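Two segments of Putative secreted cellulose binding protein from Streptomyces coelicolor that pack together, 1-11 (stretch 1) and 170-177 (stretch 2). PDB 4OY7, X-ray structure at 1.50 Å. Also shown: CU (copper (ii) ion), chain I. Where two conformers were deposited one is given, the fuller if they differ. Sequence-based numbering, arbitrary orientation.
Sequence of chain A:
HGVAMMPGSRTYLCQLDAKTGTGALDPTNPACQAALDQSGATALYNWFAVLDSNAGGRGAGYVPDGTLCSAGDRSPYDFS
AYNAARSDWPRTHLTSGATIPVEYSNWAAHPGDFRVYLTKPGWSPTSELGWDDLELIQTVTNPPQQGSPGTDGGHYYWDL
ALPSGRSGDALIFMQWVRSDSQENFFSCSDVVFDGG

Stretch 1 (1-11) HGVAMMPGSRT
Stretch 2 170-177: ALIFMQWV

Stretch 2 is an unbroken β strand, 170-177, and stretch 1 lies against one face of it without pairing with it: no hydrogen bond joins the two, and only 286 Å² is buried, both sides summed. The register runs antiparallel, with CA of Ala 4 7.7 Å from CA of Met 174 and CA of Pro 7 8.2 Å from CA of Ile 172. Strand alternation sets the pattern: Ile 172, Met 174 and Trp 176 point toward stretch 1, while Phe 173 and Gln 175 make no contact.

Trp 176 (chi1 t, chi2 13°) covers the most surface. Its CZ3 lies 3.7 Å from His 1 N and 3.9 Å from Gly 2 N, the latter at the ring edge near its plane. Gly 2 (phi/psi 165/152) has no CB; an ideal one would sit 3.7 Å from Trp 176 CZ3. The ring packs beside a copper site. The CA-to-CB bond of His 1 points away (chi1 m, chi2 51°), and the residue binds the ion through N and ND1, each 2.2 Å from CU, with a water O 1.8 Å from CU and one ligand from elsewhere in the structure.

Met 174 reaches out nearly extended (m, t, t), bringing CE to 3.8 Å from CB of Ala 4 (-62/136), in the short strand 4-6: long side chain against short. Pro 7 (-65/129), after a cis peptide bond and with a C-gamma endo pucker, sets CG 3.9 Å from CD1 of Ile 172 (m, t).

The chain from Ala 4 to Ser 9 is closed by Ser 9 N donating to Ala 4 O, 2.9 Å, and Ser 9 (chi1 p) caps the helix beginning at Arg 10. The Arg 10 side chain extends (m, t, t, chi4 174°) back to Leu 171 (t, t), whose CD1 lies 3.7 Å from Arg 10 NH2 over one guanidinium face; NE, NH1 and NH2 are hydrogen-bonded elsewhere in the structure.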

# COMPACT_ATOMS: atom_id res chain seq x y z
N HIS A 1 12.30 -1.13 -3.93
CA HIS A 1 11.69 -1.60 -2.66
C HIS A 1 11.03 -0.44 -1.97
O HIS A 1 11.69 0.58 -1.64
CB HIS A 1 12.71 -2.28 -1.76
CG HIS A 1 13.01 -3.68 -2.17
ND1 HIS A 1 13.35 -4.02 -3.46
CD2 HIS A 1 13.03 -4.84 -1.46
CE1 HIS A 1 13.58 -5.32 -3.53
NE2 HIS A 1 13.40 -5.84 -2.33
N GLY A 2 9.73 -0.60 -1.75
CA GLY A 2 8.92 0.37 -1.04
C GLY A 2 7.44 0.12 -1.25
O GLY A 2 7.02 -0.43 -2.28
N VAL A 3 6.67 0.53 -0.24
CA VAL A 3 5.24 0.69 -0.31
C VAL A 3 4.90 2.06 0.31
O VAL A 3 5.78 2.75 0.85
CB VAL A 3 4.50 -0.43 0.45
CG1 VAL A 3 4.66 -1.77 -0.27
CG2 VAL A 3 4.94 -0.49 1.91
N ALA A 4 3.62 2.45 0.22
CA ALA A 4 3.19 3.73 0.69
C ALA A 4 3.42 3.86 2.20
O ALA A 4 3.17 2.91 2.97
CB ALA A 4 1.73 3.94 0.37
N MET A 5 3.94 5.03 2.61
CA MET A 5 4.09 5.34 4.03
C MET A 5 3.04 6.32 4.57
O MET A 5 2.73 6.31 5.76
CB MET A 5 5.50 5.89 4.29
CG MET A 5 6.62 4.91 3.94
SD MET A 5 8.24 5.71 3.92
CE MET A 5 8.32 6.02 5.67
N MET A 6 2.50 7.18 3.70
CA MET A 6 1.50 8.17 4.09
C MET A 6 0.63 8.43 2.86
O MET A 6 1.16 8.92 1.85
CB MET A 6 2.18 9.50 4.47
CG MET A 6 2.80 9.53 5.86
SD MET A 6 3.00 11.20 6.57
CE MET A 6 1.30 11.72 6.64
N PRO A 7 -0.67 7.99 2.86
CA PRO A 7 -1.34 7.08 3.83
C PRO A 7 -0.72 5.69 3.75
O PRO A 7 -0.57 5.12 2.66
CB PRO A 7 -2.79 7.02 3.33
CG PRO A 7 -2.68 7.29 1.88
CD PRO A 7 -1.58 8.32 1.75
N GLY A 8 -0.34 5.18 4.91
CA GLY A 8 0.52 4.03 4.99
C GLY A 8 -0.16 2.78 4.52
O GLY A 8 -1.36 2.61 4.71
N SER A 9 0.62 1.91 3.90
CA SER A 9 0.14 0.64 3.39
C SER A 9 -0.09 -0.33 4.56
O SER A 9 0.31 -0.06 5.70
CB SER A 9 1.16 0.07 2.42
OG SER A 9 2.25 -0.48 3.12
N ARG A 10 -0.76 -1.45 4.28
CA ARG A 10 -1.04 -2.44 5.35
C ARG A 10 0.22 -2.96 6.01
O ARG A 10 0.31 -3.02 7.25
CB ARG A 10 -1.86 -3.59 4.80
CG ARG A 10 -3.29 -3.19 4.47
CD ARG A 10 -4.14 -4.32 3.90
NE ARG A 10 -5.51 -3.84 3.85
CZ ARG A 10 -6.53 -4.48 3.30
NH1 ARG A 10 -6.34 -5.67 2.74
NH2 ARG A 10 -7.74 -3.92 3.32
N THR A 11 1.19 -3.37 5.20
CA THR A 11 2.43 -3.88 5.79
C THR A 11 3.19 -2.80 6.58
O THR A 11 3.80 -3.08 7.60
CB THR A 11 3.36 -4.53 4.78
OG1 THR A 11 3.70 -3.60 3.74
CG2 THR A 11 2.75 -5.82 4.21
N ALA A 170 -12.44 3.34 2.54
CA ALA A 170 -12.00 3.18 1.16
C ALA A 170 -10.59 2.59 1.22
O ALA A 170 -10.05 2.37 2.29
CB ALA A 170 -12.02 4.53 0.44
N LEU A 171 -9.98 2.35 0.07
CA LEU A 171 -8.60 1.91 0.04
C LEU A 171 -7.90 2.60 -1.13
O LEU A 171 -8.48 2.80 -2.20
CB LEU A 171 -8.57 0.40 -0.09
CG LEU A 171 -7.25 -0.32 -0.21
CD1 LEU A 171 -7.51 -1.74 0.29
CD2 LEU A 171 -6.74 -0.31 -1.65
N ILE A 172 -6.65 3.01 -0.92
CA ILE A 172 -5.82 3.54 -1.99
C ILE A 172 -4.80 2.47 -2.37
O ILE A 172 -4.00 2.06 -1.53
CB ILE A 172 -5.10 4.85 -1.57
CG1 ILE A 172 -6.12 5.98 -1.40
CG2 ILE A 172 -4.05 5.27 -2.59
CD1 ILE A 172 -5.60 7.17 -0.63
N PHE A 173 -4.85 2.06 -3.63
CA PHE A 173 -3.93 1.06 -4.18
C PHE A 173 -2.95 1.76 -5.09
O PHE A 173 -3.35 2.62 -5.90
CB PHE A 173 -4.68 0.02 -5.01
CG PHE A 173 -3.78 -0.79 -5.88
CD1 PHE A 173 -2.90 -1.73 -5.34
CD2 PHE A 173 -3.81 -0.63 -7.26
CE1 PHE A 173 -2.08 -2.48 -6.15
CE2 PHE A 173 -2.96 -1.37 -8.07
CZ PHE A 173 -2.07 -2.26 -7.51
N MET A 174 -1.66 1.45 -4.93
CA MET A 174 -0.63 2.01 -5.80
C MET A 174 0.19 0.91 -6.42
O MET A 174 0.52 -0.10 -5.75
CB MET A 174 0.29 2.97 -5.06
CG MET A 174 -0.42 3.95 -4.17
SD MET A 174 0.73 5.20 -3.54
CE MET A 174 -0.29 5.88 -2.25
N GLN A 175 0.49 1.10 -7.69
CA GLN A 175 1.40 0.22 -8.42
C GLN A 175 2.57 1.06 -8.86
O GLN A 175 2.43 2.08 -9.55
CB GLN A 175 0.72 -0.46 -9.60
CG GLN A 175 1.52 -1.62 -10.16
CD GLN A 175 0.76 -2.39 -11.23
OE1 GLN A 175 -0.47 -2.33 -11.30
NE2 GLN A 175 1.49 -3.14 -12.06
N TRP A 176 3.75 0.67 -8.38
CA TRP A 176 4.98 1.33 -8.71
C TRP A 176 5.58 0.59 -9.88
O TRP A 176 6.02 -0.56 -9.74
CB TRP A 176 5.95 1.29 -7.52
CG TRP A 176 7.22 2.06 -7.70
CD1 TRP A 176 7.52 2.98 -8.67
CD2 TRP A 176 8.36 2.01 -6.83
NE1 TRP A 176 8.78 3.48 -8.47
CE2 TRP A 176 9.32 2.90 -7.35
CE3 TRP A 176 8.67 1.28 -5.66
CZ2 TRP A 176 10.55 3.09 -6.74
CZ3 TRP A 176 9.88 1.46 -5.09
CH2 TRP A 176 10.81 2.37 -5.61
N VAL A 177 5.58 1.24 -11.03
CA VAL A 177 5.98 0.63 -12.29
C VAL A 177 7.34 1.16 -12.69
O VAL A 177 7.50 2.31 -13.11
CB VAL A 177 4.91 0.90 -13.37
CG1 VAL A 177 5.30 0.24 -14.69
CG2 VAL A 177 3.57 0.44 -12.83
CU CU I . 13.75 -2.44 -5.01
O HOH W 1 14.08 -3.69 -6.25